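Local coordinates for protein Pcdhgb2 (PDB 5SZR), which is a clustered gamma-protocadherin, captured here as extracellular cadherin domains 3 to 6, and probably mediates calcium-dependent cell adhesion in the establishment of specific neuronal connections, at residues L119-P124 and T172-A177; E153-K158 and L167-T172; I178-V183 and T202-D207. All coordinates share one frame; numbering follows the deposited sequence.

Contact 1: residues L119-P124 and T172-A177; sequences LPEDSP and TLDREA. With CA (calcium ion), chain M; CA (calcium ion), chain N.
Leu119 starts the contact with its CD2 methyl, which lies 3.7 Å from CD1 of Leu173; the two side chains cross at about a right angle, and Leu119 also rests on Ile205 of strand 196-206. Next along, the carbonyl O of Pro120 closes a type I turn, accepting both the backbone N and the hydroxyl OG of Ser123. Glu121 carries the polar half of the contact. With CG between its own backbone N and carbonyl carbon (chi1 69°) and the chain extended beyond, its carboxylate reaches the 174-176 loop and splits between two calcium ions. OE2 binds the first calcium at 2.4 Å, beside OD1 of Asp174 and OE1 of Glu176, while Glu121 OE1 binds the second at 2.6 Å. Arg175 N donates to Glu121 OE2 at 2.9 Å, arriving from above the carboxylate plane, 45° out of it. Glu176 spans the same pair of ions, its OE2 lying 2.4 Å from the second calcium. That oxygen also takes a salt bridge from Arg175 NH2 at 3.1 Å. Two waters and Asp210 complete the first site; Asp207, Val208, Asp210 and Asp243 complete the second. The carboxylate oxygens of Glu121 and Glu176 approach to 3.2 Å (OE2 to OE1), a closeness that the shared calcium probably makes tolerable; without the metal, the clustered acidic groups would probably repel one another and spread apart.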
loop_
_atom_site.group_PDB
_atom_site.type_symbol
_atom_site.label_atom_id
_atom_site.label_comp_id
_atom_site.label_asym_id
_atom_site.label_seq_id
_atom_site.Cartn_x
_atom_site.Cartn_y
_atom_site.Cartn_z
ATOM N N LEU A 119 -16.829 3.657 4.454
ATOM C CA LEU A 119 -16.557 3.929 5.856
ATOM C C LEU A 119 -15.145 4.478 5.997
ATOM O O LEU A 119 -14.180 3.736 5.756
ATOM C CB LEU A 119 -16.721 2.652 6.679
ATOM C CG LEU A 119 -16.554 2.734 8.194
ATOM C CD1 LEU A 119 -17.598 3.653 8.789
ATOM C CD2 LEU A 119 -16.647 1.352 8.815
ATOM N N PRO A 120 -14.970 5.751 6.365
ATOM C CA PRO A 120 -13.617 6.314 6.493
ATOM C C PRO A 120 -12.750 5.528 7.466
ATOM O O PRO A 120 -13.189 5.144 8.552
ATOM C CB PRO A 120 -13.875 7.734 7.004
ATOM C CG PRO A 120 -15.234 8.069 6.495
ATOM C CD PRO A 120 -16.013 6.785 6.484
ATOM N N GLU A 121 -11.495 5.308 7.068
ATOM C CA GLU A 121 -10.572 4.522 7.878
ATOM C C GLU A 121 -10.202 5.208 9.187
ATOM O O GLU A 121 -9.684 4.548 10.092
ATOM C CB GLU A 121 -9.300 4.228 7.082
ATOM C CG GLU A 121 -8.430 5.441 6.825
ATOM C CD GLU A 121 -7.159 5.082 6.088
ATOM O OE1 GLU A 121 -6.769 5.835 5.171
ATOM O OE2 GLU A 121 -6.556 4.040 6.418
ATOM N N ASP A 122 -10.437 6.513 9.309
ATOM C CA ASP A 122 -10.143 7.230 10.541
ATOM C C ASP A 122 -11.385 7.413 11.408
ATOM O O ASP A 122 -11.375 8.237 12.330
ATOM C CB ASP A 122 -9.488 8.580 10.227
ATOM C CG ASP A 122 -10.408 9.524 9.470
ATOM O OD1 ASP A 122 -10.160 10.747 9.507
ATOM O OD2 ASP A 122 -11.374 9.051 8.840
ATOM N N SER A 123 -12.443 6.656 11.134
ATOM C CA SER A 123 -13.656 6.716 11.935
ATOM C C SER A 123 -13.331 6.465 13.405
ATOM O O SER A 123 -12.609 5.511 13.721
ATOM C CB SER A 123 -14.676 5.688 11.443
ATOM O OG SER A 123 -15.292 6.114 10.240
ATOM N N PRO A 124 -13.832 7.289 14.320
ATOM C CA PRO A 124 -13.581 7.052 15.744
ATOM C C PRO A 124 -14.201 5.741 16.208
ATOM O O PRO A 124 -15.101 5.179 15.575
ATOM C CB PRO A 124 -14.251 8.247 16.436
ATOM C CG PRO A 124 -14.618 9.205 15.352
ATOM C CD PRO A 124 -14.741 8.424 14.091
ATOM N N THR A 172 -9.826 0.627 15.795
ATOM C CA THR A 172 -9.361 1.562 14.778
ATOM C C THR A 172 -9.176 0.843 13.450
ATOM O O THR A 172 -8.646 -0.270 13.396
ATOM C CB THR A 172 -8.043 2.211 15.198
ATOM O OG1 THR A 172 -7.172 1.206 15.728
ATOM C CG2 THR A 172 -8.277 3.283 16.251
ATOM N N LEU A 173 -9.616 1.488 12.375
ATOM C CA LEU A 173 -9.545 0.901 11.049
ATOM C C LEU A 173 -8.259 1.324 10.348
ATOM O O LEU A 173 -7.545 2.230 10.786
ATOM C CB LEU A 173 -10.771 1.301 10.235
ATOM C CG LEU A 173 -12.096 0.862 10.881
ATOM C CD1 LEU A 173 -13.270 1.655 10.334
ATOM C CD2 LEU A 173 -12.319 -0.629 10.684
ATOM N N ASP A 174 -7.956 0.640 9.241
ATOM C CA ASP A 174 -6.754 0.948 8.468
ATOM C C ASP A 174 -6.962 0.391 7.061
ATOM O O ASP A 174 -6.869 -0.823 6.858
ATOM C CB ASP A 174 -5.510 0.367 9.122
ATOM C CG ASP A 174 -4.241 0.671 8.340
ATOM O OD1 ASP A 174 -4.277 1.540 7.445
ATOM O OD2 ASP A 174 -3.201 0.042 8.625
ATOM N N ARG A 175 -7.225 1.287 6.105
ATOM C CA ARG A 175 -7.450 0.859 4.728
ATOM C C ARG A 175 -6.229 0.145 4.166
ATOM O O ARG A 175 -6.361 -0.824 3.409
ATOM C CB ARG A 175 -7.805 2.058 3.849
ATOM C CG ARG A 175 -8.277 1.666 2.461
ATOM C CD ARG A 175 -8.101 2.793 1.469
ATOM N NE ARG A 175 -6.691 3.044 1.182
ATOM C CZ ARG A 175 -5.988 2.379 0.270
ATOM N NH1 ARG A 175 -6.566 1.424 -0.443
ATOM N NH2 ARG A 175 -4.709 2.669 0.068
ATOM N N GLU A 176 -5.031 0.610 4.526
ATOM C CA GLU A 176 -3.813 0.013 3.995
ATOM C C GLU A 176 -3.633 -1.434 4.443
ATOM O O GLU A 176 -2.908 -2.188 3.784
ATOM C CB GLU A 176 -2.602 0.863 4.391
ATOM C CG GLU A 176 -2.406 2.116 3.529
ATOM C CD GLU A 176 -3.422 3.214 3.813
ATOM O OE1 GLU A 176 -3.730 3.453 5.000
ATOM O OE2 GLU A 176 -3.912 3.843 2.849
ATOM N N ALA A 177 -4.285 -1.848 5.530
ATOM C CA ALA A 177 -4.227 -3.229 5.999
ATOM C C ALA A 177 -5.427 -4.053 5.543
ATOM O O ALA A 177 -5.250 -5.155 5.013
ATOM C CB ALA A 177 -4.113 -3.264 7.529
HETATM CA CA CA M . -4.261 3.870 7.217
HETATM CA CA CA N . -4.447 5.978 3.894
HETATM O O HOH W 1 -4.691 3.518 9.545
HETATM O O HOH W 2 -1.794 3.667 7.634
#

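Contact 2: residues E153-K158 and L167-T172; sequences EGFVLK and LVTDRT
Val156 and Asp170 meet at about a right angle, the CG2 methyl of the valine 3.4 Å from the carboxylate carbon CG of the aspartate. Lys158 crosses Val168, again nearly perpendicular, laying its CG 3.7 Å from Val168 CG2; chi2 of -71° bends the lysine chain at CD, and CE further along also touches that methyl. Val156 and Val168 share a face and form the hydrogen-bonded pair of an antiparallel hairpin, with both N-H···O bonds 2.8 Å (Val156 N to Val168 O and Val168 N to Val156 O) and nearly along the C=O axis. The hairpin, strands 155-159 and 164-169, forms one margin of a sheet in the Greek-key beta sandwich of a cadherin repeat. Its other face carries Phe155, Leu157, Leu167 and Thr169 into the interior. There Leu167 CD1 sits 3.8 Å from Leu157 CD2, and Thr169 CG2 comes to the edge of the Phe155 ring, which meets Tyr181 edge-to-face. At the hairpin's open end the guanidinium of Arg171 lies flat against the backbone, with Gly154 N 3.6 Å above its centre. Gly154 has backbone angles that suit a residue without a beta carbon, and such a carbon would also come too close to Arg171 CB.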
loop_
_atom_site.group_PDB
_atom_site.type_symbol
_atom_site.label_atom_id
_atom_site.label_comp_id
_atom_site.label_asym_id
_atom_site.label_seq_id
_atom_site.Cartn_x
_atom_site.Cartn_y
_atom_site.Cartn_z
ATOM N N GLU A 153 -13.608 -9.026 13.814
ATOM C CA GLU A 153 -12.899 -8.093 12.953
ATOM C C GLU A 153 -13.062 -6.647 13.399
ATOM O O GLU A 153 -12.696 -5.733 12.654
ATOM C CB GLU A 153 -13.362 -8.259 11.504
ATOM C CG GLU A 153 -13.032 -9.624 10.918
ATOM C CD GLU A 153 -13.180 -9.671 9.409
ATOM O OE1 GLU A 153 -14.181 -9.136 8.889
ATOM O OE2 GLU A 153 -12.286 -10.237 8.742
ATOM N N GLY A 154 -13.598 -6.419 14.592
ATOM C CA GLY A 154 -13.744 -5.089 15.130
ATOM C C GLY A 154 -15.104 -4.450 14.962
ATOM O O GLY A 154 -15.175 -3.226 14.788
ATOM N N PHE A 155 -16.184 -5.227 15.009
ATOM C CA PHE A 155 -17.530 -4.690 14.870
ATOM C C PHE A 155 -18.421 -5.315 15.933
ATOM O O PHE A 155 -18.407 -6.534 16.120
ATOM C CB PHE A 155 -18.084 -4.955 13.467
ATOM C CG PHE A 155 -17.162 -4.520 12.366
ATOM C CD1 PHE A 155 -16.900 -3.178 12.159
ATOM C CD2 PHE A 155 -16.551 -5.452 11.542
ATOM C CE1 PHE A 155 -16.045 -2.769 11.149
ATOM C CE2 PHE A 155 -15.695 -5.049 10.526
ATOM C CZ PHE A 155 -15.442 -3.706 10.330
ATOM N N VAL A 156 -19.185 -4.475 16.627
ATOM C CA VAL A 156 -19.975 -4.887 17.781
ATOM C C VAL A 156 -21.410 -4.412 17.592
ATOM O O VAL A 156 -21.649 -3.333 17.038
ATOM C CB VAL A 156 -19.376 -4.333 19.092
ATOM C CG1 VAL A 156 -20.259 -4.673 20.287
ATOM C CG2 VAL A 156 -17.977 -4.880 19.299
ATOM N N LEU A 157 -22.363 -5.229 18.041
ATOM C CA LEU A 157 -23.781 -4.884 18.014
ATOM C C LEU A 157 -24.181 -4.252 19.341
ATOM O O LEU A 157 -24.004 -4.861 20.400
ATOM C CB LEU A 157 -24.640 -6.118 17.755
ATOM C CG LEU A 157 -24.879 -6.549 16.312
ATOM C CD1 LEU A 157 -25.993 -7.584 16.271
ATOM C CD2 LEU A 157 -25.204 -5.354 15.426
ATOM N N LYS A 158 -24.726 -3.042 19.283
ATOM C CA LYS A 158 -25.265 -2.368 20.455
ATOM C C LYS A 158 -26.784 -2.386 20.370
ATOM O O LYS A 158 -27.355 -2.039 19.330
ATOM C CB LYS A 158 -24.751 -0.930 20.552
ATOM C CG LYS A 158 -23.234 -0.793 20.496
ATOM C CD LYS A 158 -22.559 -1.310 21.760
ATOM C CE LYS A 158 -21.082 -0.932 21.773
ATOM N NZ LYS A 158 -20.373 -1.410 22.990
ATOM N N LEU A 167 -24.849 -1.371 14.644
ATOM C CA LEU A 167 -23.550 -1.978 14.384
ATOM C C LEU A 167 -22.483 -0.896 14.476
ATOM O O LEU A 167 -22.508 0.072 13.705
ATOM C CB LEU A 167 -23.534 -2.640 13.010
ATOM C CG LEU A 167 -22.247 -3.382 12.641
ATOM C CD1 LEU A 167 -22.022 -4.556 13.587
ATOM C CD2 LEU A 167 -22.292 -3.852 11.196
ATOM N N VAL A 168 -21.555 -1.044 15.420
ATOM C CA VAL A 168 -20.570 -0.010 15.696
ATOM C C VAL A 168 -19.164 -0.594 15.627
ATOM O O VAL A 168 -18.948 -1.791 15.830
ATOM C CB VAL A 168 -20.799 0.657 17.069
ATOM C CG1 VAL A 168 -22.243 1.128 17.196
ATOM C CG2 VAL A 168 -20.427 -0.296 18.196
ATOM N N THR A 169 -18.202 0.282 15.332
ATOM C CA THR A 169 -16.793 -0.072 15.424
ATOM C C THR A 169 -16.341 -0.040 16.877
ATOM O O THR A 169 -16.776 0.810 17.659
ATOM C CB THR A 169 -15.927 0.894 14.616
ATOM O OG1 THR A 169 -16.091 2.220 15.131
ATOM C CG2 THR A 169 -16.302 0.876 13.148
ATOM N N ASP A 170 -15.469 -0.979 17.239
ATOM C CA ASP A 170 -14.769 -0.927 18.517
ATOM C C ASP A 170 -13.268 -1.101 18.316
ATOM O O ASP A 170 -12.563 -1.529 19.235
ATOM C CB ASP A 170 -15.309 -1.980 19.488
ATOM C CG ASP A 170 -14.938 -3.387 19.081
ATOM O OD1 ASP A 170 -14.707 -4.228 19.977
ATOM O OD2 ASP A 170 -14.873 -3.648 17.862
ATOM N N ARG A 171 -12.773 -0.772 17.125
ATOM C CA ARG A 171 -11.382 -0.969 16.755
ATOM C C ARG A 171 -11.029 0.066 15.697
ATOM O O ARG A 171 -11.848 0.368 14.825
ATOM C CB ARG A 171 -11.157 -2.391 16.228
ATOM C CG ARG A 171 -9.723 -2.744 15.895
ATOM C CD ARG A 171 -9.632 -4.170 15.361
ATOM N NE ARG A 171 -10.148 -5.147 16.317
ATOM C CZ ARG A 171 -10.264 -6.448 16.071
ATOM N NH1 ARG A 171 -9.903 -6.938 14.893
ATOM N NH2 ARG A 171 -10.741 -7.260 17.004
ATOM N N THR A 172 -9.826 0.627 15.795
ATOM C CA THR A 172 -9.361 1.562 14.778
ATOM C C THR A 172 -9.176 0.843 13.450
ATOM O O THR A 172 -8.646 -0.270 13.396
ATOM C CB THR A 172 -8.043 2.211 15.198
ATOM O OG1 THR A 172 -7.172 1.206 15.728
ATOM C CG2 THR A 172 -8.277 3.283 16.251
#

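Contact 3: residues I178-V183 and T202-D207; sequences IPEYNV and TLHISD. With CA (calcium ion), chain N; NAG (2-acetamido-2-deoxy-beta-D-glucopyranose), chain D.
Thr202 OG1 donates to Asn182 OD1 at 2.6 Å, the two side chains lying alongside and pointing the same way. The amide they fix is glycosylated: Asn182 ND2 is covalently bound to C1 of an N-acetylglucosamine. Thus the threonine grips one branch of the amide while the sugar occupies the other, which would probably restrict rotation about the amide end. The sugar has a second anchor in Glu180, whose CG is anti to the backbone N (chi1 -162°); the extended chain delivers OE1 to the acetamido N2 at 2.6 Å. Its other oxygen, OE2, comes 3.2 Å from His204 CE1 at the rim of the imidazole, with carboxylate and ring planes 49° apart. An alanine in place of Glu180 would probably leave the acetamido N-H without its carboxylate acceptor and the sugar freer to swing about its link to Asn182.

The two backbones pair antiparallel. Tyr181 and Leu203 exchange two N-H···O bonds, and Ile205 N reaches Pro179 O at 3.0 Å. On the opposite face from Asn182 and Glu180, Tyr181 CB packs 3.7 Å from Leu203 CB. Ile205 CD1 meets the edge of the tyrosine ring in its plane, 3.9 Å from CD2, while Ile178 CG2 lies over one ring face toward its rim. Val183 CG2 adds to this layer at 3.9 Å from Leu203 CD1, and Phe155 of the other sheet packs on both residues. Beyond the pairing, Asp207 OD1 binds a calcium ion at 2.3 Å. The glycan on Asn182 is a feature of this particular domain. A hairpin with one face in the core and its last strand running out to calcium is the arrangement of the closing strands of a cadherin repeat, where the metal stiffens the junction with the next domain.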
loop_
_atom_site.group_PDB
_atom_site.type_symbol
_atom_site.label_atom_id
_atom_site.label_comp_id
_atom_site.label_asym_id
_atom_site.label_seq_id
_atom_site.Cartn_x
_atom_site.Cartn_y
_atom_site.Cartn_z
ATOM N N ILE A 178 -6.643 -3.548 5.739
ATOM C CA ILE A 178 -7.860 -4.231 5.299
ATOM C C ILE A 178 -8.772 -3.232 4.596
ATOM O O ILE A 178 -9.381 -2.379 5.256
ATOM C CB ILE A 178 -8.597 -4.894 6.473
ATOM C CG1 ILE A 178 -7.727 -5.968 7.124
ATOM C CG2 ILE A 178 -9.904 -5.490 5.989
ATOM C CD1 ILE A 178 -8.280 -6.478 8.432
ATOM N N PRO A 179 -8.898 -3.299 3.272
ATOM C CA PRO A 179 -9.678 -2.281 2.557
ATOM C C PRO A 179 -11.162 -2.596 2.456
ATOM O O PRO A 179 -11.963 -1.689 2.210
ATOM C CB PRO A 179 -9.020 -2.257 1.171
ATOM C CG PRO A 179 -8.516 -3.645 0.984
ATOM C CD PRO A 179 -8.109 -4.141 2.354
ATOM N N GLU A 180 -11.542 -3.862 2.644
ATOM C CA GLU A 180 -12.925 -4.293 2.473
ATOM C C GLU A 180 -13.298 -5.282 3.570
ATOM O O GLU A 180 -12.463 -6.060 4.034
ATOM C CB GLU A 180 -13.136 -4.929 1.091
ATOM C CG GLU A 180 -14.580 -5.019 0.641
ATOM C CD GLU A 180 -14.716 -5.675 -0.721
ATOM O OE1 GLU A 180 -14.993 -6.893 -0.775
ATOM O OE2 GLU A 180 -14.529 -4.973 -1.739
ATOM N N TYR A 181 -14.567 -5.250 3.979
ATOM C CA TYR A 181 -15.077 -6.118 5.035
ATOM C C TYR A 181 -16.390 -6.760 4.615
ATOM O O TYR A 181 -17.267 -6.093 4.055
ATOM C CB TYR A 181 -15.317 -5.350 6.339
ATOM C CG TYR A 181 -14.083 -5.013 7.135
ATOM C CD1 TYR A 181 -13.387 -5.994 7.825
ATOM C CD2 TYR A 181 -13.633 -3.702 7.228
ATOM C CE1 TYR A 181 -12.264 -5.681 8.567
ATOM C CE2 TYR A 181 -12.512 -3.380 7.966
ATOM C CZ TYR A 181 -11.835 -4.373 8.634
ATOM O OH TYR A 181 -10.725 -4.053 9.373
ATOM N N ASN A 182 -16.534 -8.050 4.909
ATOM C CA ASN A 182 -17.808 -8.756 4.791
ATOM C C ASN A 182 -18.258 -9.139 6.198
ATOM O O ASN A 182 -17.666 -10.025 6.825
ATOM C CB ASN A 182 -17.689 -9.981 3.887
ATOM C CG ASN A 182 -17.882 -9.645 2.419
ATOM O OD1 ASN A 182 -18.532 -8.657 2.080
ATOM N ND2 ASN A 182 -17.320 -10.471 1.538
ATOM N N VAL A 183 -19.296 -8.470 6.692
ATOM C CA VAL A 183 -19.780 -8.646 8.058
ATOM C C VAL A 183 -21.103 -9.394 8.003
ATOM O O VAL A 183 -22.085 -8.898 7.435
ATOM C CB VAL A 183 -19.934 -7.298 8.779
ATOM C CG1 VAL A 183 -20.309 -7.508 10.235
ATOM C CG2 VAL A 183 -18.645 -6.491 8.665
ATOM N N THR A 202 -21.402 -5.664 3.398
ATOM C CA THR A 202 -20.099 -5.385 2.810
ATOM C C THR A 202 -19.691 -3.956 3.138
ATOM O O THR A 202 -20.464 -3.017 2.916
ATOM C CB THR A 202 -20.128 -5.595 1.296
ATOM O OG1 THR A 202 -20.288 -6.992 1.010
ATOM C CG2 THR A 202 -18.836 -5.094 0.663
ATOM N N LEU A 203 -18.484 -3.796 3.671
ATOM C CA LEU A 203 -17.962 -2.496 4.072
ATOM C C LEU A 203 -16.780 -2.111 3.194
ATOM O O LEU A 203 -15.819 -2.879 3.060
ATOM C CB LEU A 203 -17.544 -2.502 5.544
ATOM C CG LEU A 203 -18.698 -2.758 6.512
ATOM C CD1 LEU A 203 -18.229 -2.636 7.957
ATOM C CD2 LEU A 203 -19.835 -1.796 6.219
ATOM N N HIS A 204 -16.860 -0.927 2.601
ATOM C CA HIS A 204 -15.767 -0.348 1.837
ATOM C C HIS A 204 -15.088 0.706 2.701
ATOM O O HIS A 204 -15.737 1.660 3.141
ATOM C CB HIS A 204 -16.278 0.264 0.535
ATOM C CG HIS A 204 -16.693 -0.752 -0.483
ATOM N ND1 HIS A 204 -16.207 -2.041 -0.487
ATOM C CD2 HIS A 204 -17.547 -0.668 -1.531
ATOM C CE1 HIS A 204 -16.745 -2.708 -1.493
ATOM N NE2 HIS A 204 -17.561 -1.898 -2.141
ATOM N N ILE A 205 -13.798 0.523 2.957
ATOM C CA ILE A 205 -13.032 1.455 3.776
ATOM C C ILE A 205 -12.390 2.482 2.853
ATOM O O ILE A 205 -11.580 2.125 1.990
ATOM C CB ILE A 205 -11.969 0.726 4.610
ATOM C CG1 ILE A 205 -12.604 -0.386 5.452
ATOM C CG2 ILE A 205 -11.226 1.714 5.493
ATOM C CD1 ILE A 205 -13.551 0.112 6.522
ATOM N N SER A 206 -12.754 3.751 3.023
ATOM C CA SER A 206 -12.227 4.814 2.179
ATOM C C SER A 206 -10.911 5.355 2.743
ATOM O O SER A 206 -10.611 5.224 3.933
ATOM C CB SER A 206 -13.249 5.946 2.030
ATOM O OG SER A 206 -13.597 6.487 3.288
ATOM N N ASP A 207 -10.127 5.973 1.866
ATOM C CA ASP A 207 -8.756 6.349 2.191
ATOM C C ASP A 207 -8.680 7.720 2.850
ATOM O O ASP A 207 -9.454 8.628 2.536
ATOM C CB ASP A 207 -7.881 6.338 0.935
ATOM C CG ASP A 207 -6.419 6.651 1.235
ATOM O OD1 ASP A 207 -5.787 5.879 1.988
ATOM O OD2 ASP A 207 -5.899 7.661 0.710
HETATM CA CA CA N . -4.447 5.978 3.894
HETATM C C1 NAG D . -17.438 -10.241 0.115
HETATM C C2 NAG D . -16.079 -10.276 -0.582
HETATM C C3 NAG D . -16.247 -9.948 -2.060
HETATM C C4 NAG D . -17.235 -10.914 -2.701
HETATM C C5 NAG D . -18.564 -10.879 -1.943
HETATM C C6 NAG D . -19.569 -11.891 -2.451
HETATM C C7 NAG D . -14.031 -9.771 0.673
HETATM C C8 NAG D . -13.171 -8.692 1.259
HETATM N N2 NAG D . -15.136 -9.361 0.042
HETATM O O3 NAG D . -14.983 -10.012 -2.710
HETATM O O4 NAG D . -17.430 -10.564 -4.069
HETATM O O5 NAG D . -18.350 -11.162 -0.548
HETATM O O6 NAG D . -19.138 -13.222 -2.198
HETATM O O7 NAG D . -13.738 -10.960 0.766
#

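All three contacts belong to one cadherin domain, the second in this construct. Along the chain contact 2 is nested within the loop closed by contact 1, which shares Thr172 with it, and contact 3 follows. Contacts 1 and 3 have centres about 9 Å apart and reach the same mixed sheet, where strand 119-120 runs parallel beside strand 196-206; they also meet at one calcium ion. Contact 2 belongs to the facing antiparallel sheet, its centre about 12 Å from contact 1 and 13 Å from contact 3, and its interior side packs against contact 3 across the sandwich. The core and the calcium-bound end of the domain are therefore joined through neighbouring strands and loops.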